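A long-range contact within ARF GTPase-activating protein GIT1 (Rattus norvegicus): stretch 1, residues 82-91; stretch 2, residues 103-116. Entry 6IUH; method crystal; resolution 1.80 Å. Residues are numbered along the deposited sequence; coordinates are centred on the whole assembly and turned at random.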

# COMPACT_ATOMS: atom_id res chain seq x y z
N ARG A 82 9.60 -2.96 -1.23
CA ARG A 82 9.45 -4.22 -1.95
C ARG A 82 8.70 -4.02 -3.27
O ARG A 82 9.07 -4.61 -4.29
CB ARG A 82 8.73 -5.24 -1.07
CG ARG A 82 8.60 -6.63 -1.67
CD ARG A 82 7.64 -7.48 -0.85
NE ARG A 82 7.18 -8.64 -1.60
CZ ARG A 82 6.09 -9.35 -1.29
NH1 ARG A 82 5.36 -9.01 -0.24
NH2 ARG A 82 5.74 -10.40 -2.03
N LEU A 83 7.65 -3.21 -3.24
CA LEU A 83 6.89 -2.88 -4.44
C LEU A 83 7.77 -2.19 -5.48
O LEU A 83 7.76 -2.55 -6.66
CB LEU A 83 5.70 -1.99 -4.10
CG LEU A 83 4.86 -1.51 -5.29
CD1 LEU A 83 4.19 -2.69 -5.98
CD2 LEU A 83 3.82 -0.49 -4.83
N GLN A 84 8.52 -1.19 -5.03
CA GLN A 84 9.42 -0.45 -5.91
C GLN A 84 10.41 -1.39 -6.57
O GLN A 84 10.73 -1.24 -7.75
CB GLN A 84 10.15 0.63 -5.11
CG GLN A 84 10.78 1.73 -5.95
CD GLN A 84 11.40 2.81 -5.09
OE1 GLN A 84 12.12 2.53 -4.14
NE2 GLN A 84 11.11 4.07 -5.43
N SER A 85 10.90 -2.37 -5.81
CA SER A 85 11.83 -3.36 -6.32
C SER A 85 11.20 -4.20 -7.42
O SER A 85 11.83 -4.49 -8.44
CB SER A 85 12.33 -4.26 -5.20
OG SER A 85 13.07 -3.53 -4.23
N GLU A 86 9.95 -4.59 -7.21
CA GLU A 86 9.26 -5.45 -8.15
C GLU A 86 8.92 -4.75 -9.46
O GLU A 86 9.04 -5.33 -10.53
CB GLU A 86 7.98 -6.00 -7.51
CG GLU A 86 8.24 -7.04 -6.43
CD GLU A 86 8.75 -8.35 -7.00
OE1 GLU A 86 8.47 -8.62 -8.19
OE2 GLU A 86 9.43 -9.10 -6.27
N CYS A 87 8.51 -3.49 -9.37
CA CYS A 87 8.06 -2.76 -10.55
C CYS A 87 9.19 -2.40 -11.52
O CYS A 87 8.93 -2.10 -12.68
CB CYS A 87 7.32 -1.49 -10.13
SG CYS A 87 5.71 -1.82 -9.39
N ARG A 88 10.43 -2.43 -11.05
CA ARG A 88 11.57 -2.11 -11.91
C ARG A 88 11.75 -3.15 -13.02
O ARG A 88 12.54 -2.94 -13.95
CB ARG A 88 12.86 -2.00 -11.09
CG ARG A 88 12.91 -0.76 -10.20
CD ARG A 88 14.23 -0.65 -9.45
NE ARG A 88 15.35 -0.36 -10.34
CZ ARG A 88 16.30 -1.24 -10.66
NH1 ARG A 88 16.26 -2.47 -10.17
NH2 ARG A 88 17.28 -0.88 -11.47
N LYS A 89 11.02 -4.26 -12.94
CA LYS A 89 11.13 -5.30 -13.95
C LYS A 89 10.32 -4.95 -15.20
O LYS A 89 10.46 -5.61 -16.23
CB LYS A 89 10.66 -6.64 -13.38
CG LYS A 89 11.27 -6.98 -12.02
CD LYS A 89 10.81 -8.35 -11.53
CE LYS A 89 11.11 -8.52 -10.05
NZ LYS A 89 12.52 -8.19 -9.71
N THR A 90 9.49 -3.92 -15.11
CA THR A 90 8.68 -3.50 -16.25
C THR A 90 9.47 -2.55 -17.15
O THR A 90 9.03 -2.21 -18.25
CB THR A 90 7.36 -2.81 -15.82
OG1 THR A 90 7.65 -1.55 -15.20
CG2 THR A 90 6.59 -3.69 -14.86
N VAL A 91 10.64 -2.15 -16.68
CA VAL A 91 11.52 -1.29 -17.45
C VAL A 91 12.92 -1.89 -17.62
O VAL A 91 13.92 -1.29 -17.20
CB VAL A 91 11.65 0.11 -16.80
CG1 VAL A 91 10.43 0.97 -17.12
CG2 VAL A 91 11.84 -0.01 -15.29
N LEU A 103 3.76 -13.72 -12.68
CA LEU A 103 4.50 -13.67 -11.43
C LEU A 103 4.67 -12.23 -10.96
O LEU A 103 4.50 -11.93 -9.78
CB LEU A 103 5.87 -14.34 -11.60
CG LEU A 103 6.81 -14.26 -10.40
CD1 LEU A 103 6.17 -14.89 -9.17
CD2 LEU A 103 8.14 -14.93 -10.72
N LEU A 104 4.99 -11.34 -11.89
CA LEU A 104 5.16 -9.92 -11.59
C LEU A 104 3.90 -9.31 -10.96
O LEU A 104 3.97 -8.69 -9.90
CB LEU A 104 5.52 -9.14 -12.85
CG LEU A 104 5.45 -7.62 -12.72
CD1 LEU A 104 6.55 -7.11 -11.81
CD2 LEU A 104 5.52 -6.98 -14.10
N THR A 105 2.77 -9.49 -11.63
CA THR A 105 1.50 -8.95 -11.16
C THR A 105 1.15 -9.50 -9.78
O THR A 105 0.68 -8.77 -8.91
CB THR A 105 0.37 -9.26 -12.15
OG1 THR A 105 0.67 -8.65 -13.41
CG2 THR A 105 -0.95 -8.70 -11.64
N GLN A 106 1.38 -10.80 -9.59
CA GLN A 106 1.15 -11.41 -8.29
C GLN A 106 1.96 -10.73 -7.20
O GLN A 106 1.41 -10.35 -6.16
CB GLN A 106 1.48 -12.91 -8.32
CG GLN A 106 0.51 -13.74 -9.15
CD GLN A 106 1.06 -15.11 -9.49
OE1 GLN A 106 2.10 -15.52 -8.97
NE2 GLN A 106 0.37 -15.83 -10.37
N GLN A 107 3.25 -10.55 -7.44
CA GLN A 107 4.13 -9.94 -6.45
C GLN A 107 3.75 -8.49 -6.18
O GLN A 107 3.76 -8.04 -5.03
CB GLN A 107 5.58 -10.03 -6.91
CG GLN A 107 6.13 -11.45 -6.92
CD GLN A 107 6.09 -12.10 -5.55
OE1 GLN A 107 6.52 -11.51 -4.56
NE2 GLN A 107 5.57 -13.32 -5.48
N VAL A 108 3.39 -7.77 -7.23
CA VAL A 108 3.00 -6.37 -7.11
C VAL A 108 1.75 -6.21 -6.24
O VAL A 108 1.72 -5.36 -5.35
CB VAL A 108 2.77 -5.74 -8.50
CG1 VAL A 108 2.02 -4.43 -8.39
CG2 VAL A 108 4.11 -5.54 -9.21
N ILE A 109 0.73 -7.03 -6.49
CA ILE A 109 -0.50 -6.94 -5.71
C ILE A 109 -0.28 -7.36 -4.25
O ILE A 109 -0.90 -6.81 -3.34
CB ILE A 109 -1.63 -7.80 -6.35
CG1 ILE A 109 -1.95 -7.28 -7.75
CG2 ILE A 109 -2.89 -7.76 -5.49
CD1 ILE A 109 -2.95 -8.12 -8.50
N GLN A 110 0.61 -8.33 -4.02
CA GLN A 110 0.97 -8.71 -2.65
C GLN A 110 1.52 -7.52 -1.87
O GLN A 110 1.14 -7.27 -0.72
CB GLN A 110 2.00 -9.84 -2.64
CG GLN A 110 1.50 -11.18 -3.18
CD GLN A 110 2.52 -12.28 -2.99
OE1 GLN A 110 3.44 -12.16 -2.18
NE2 GLN A 110 2.38 -13.36 -3.75
N CYS A 111 2.42 -6.77 -2.51
CA CYS A 111 3.00 -5.58 -1.91
C CYS A 111 1.95 -4.54 -1.56
O CYS A 111 1.96 -3.98 -0.46
CB CYS A 111 4.04 -4.97 -2.85
SG CYS A 111 5.47 -6.01 -3.11
N ALA A 112 1.05 -4.27 -2.51
CA ALA A 112 -0.00 -3.29 -2.31
C ALA A 112 -0.94 -3.71 -1.18
O ALA A 112 -1.42 -2.87 -0.41
CB ALA A 112 -0.78 -3.08 -3.60
N TYR A 113 -1.22 -5.01 -1.11
CA TYR A 113 -2.06 -5.56 -0.05
C TYR A 113 -1.50 -5.21 1.33
O TYR A 113 -2.24 -4.77 2.21
CB TYR A 113 -2.17 -7.08 -0.19
CG TYR A 113 -2.97 -7.74 0.91
CD1 TYR A 113 -4.34 -7.91 0.80
CD2 TYR A 113 -2.35 -8.22 2.06
CE1 TYR A 113 -5.08 -8.52 1.80
CE2 TYR A 113 -3.07 -8.83 3.07
CZ TYR A 113 -4.43 -8.97 2.93
OH TYR A 113 -5.15 -9.58 3.93
N ASP A 114 -0.21 -5.43 1.51
CA ASP A 114 0.44 -5.18 2.79
C ASP A 114 0.58 -3.68 3.08
O ASP A 114 0.56 -3.27 4.24
CB ASP A 114 1.81 -5.86 2.85
CG ASP A 114 1.70 -7.33 3.21
OD1 ASP A 114 0.64 -7.74 3.73
OD2 ASP A 114 2.67 -8.09 2.97
N ILE A 115 0.71 -2.88 2.03
CA ILE A 115 0.75 -1.42 2.20
C ILE A 115 -0.60 -0.95 2.73
O ILE A 115 -0.67 -0.19 3.70
CB ILE A 115 1.07 -0.69 0.89
CG1 ILE A 115 2.49 -1.01 0.43
CG2 ILE A 115 0.95 0.82 1.08
CD1 ILE A 115 2.84 -0.44 -0.93
N ALA A 116 -1.67 -1.40 2.09
CA ALA A 116 -3.03 -1.09 2.53
C ALA A 116 -3.29 -1.61 3.94
O ALA A 116 -3.92 -0.94 4.75
CB ALA A 116 -4.04 -1.65 1.55
O HOH W 1 2.83 -10.00 0.90
O HOH W 2 5.04 -6.99 2.21
O HOH W 3 8.56 -9.72 -3.97

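Two helices of GIT1 pack nearly antiparallel (162° between their directions, axes 9.0 Å apart at closest approach), in closest register where Leu 83 CA lies 5.4 Å from Cys 111 CA. The most prominent bump is Arg 82, whose extended side chain (chi1 to chi3 all t) drops as a knob into the hollow formed by Gln 107, Gln 110, Cys 111 and Asp 114. Cys 111 SG lies over one face of the guanidinium and touches the shaft as well, 3.5 Å from Arg 82 CD. At the edge, Arg 82 NH2 donates to both Gln 107 OE1 and Gln 110 OE1, each at 2.9 Å. Asp 114 OD2 stays 4.3 Å from Arg 82 NH1, too far for a salt bridge; waters 1 and 2 bridge the pair, each accepting from NH1 and donating to OD2. Water 3 links Arg 82 NE, Glu 86 OE2 and Gln 107 OE1. Beside this polar socket, Leu 83 lies along one face of the opposing helix: its CB meets Cys 111 CB at 3.6 Å, CD1 reaches Val 108 CG1 at 3.7 Å, and CD2 reaches Ile 115 CD1 at 4.0 Å. Farther along, Leu 104 presses CD1 to 3.3 Å from Glu 86 O and CD2 to 3.5 Å from Thr 90 CG2, packing against the C-terminal part of the first stretch.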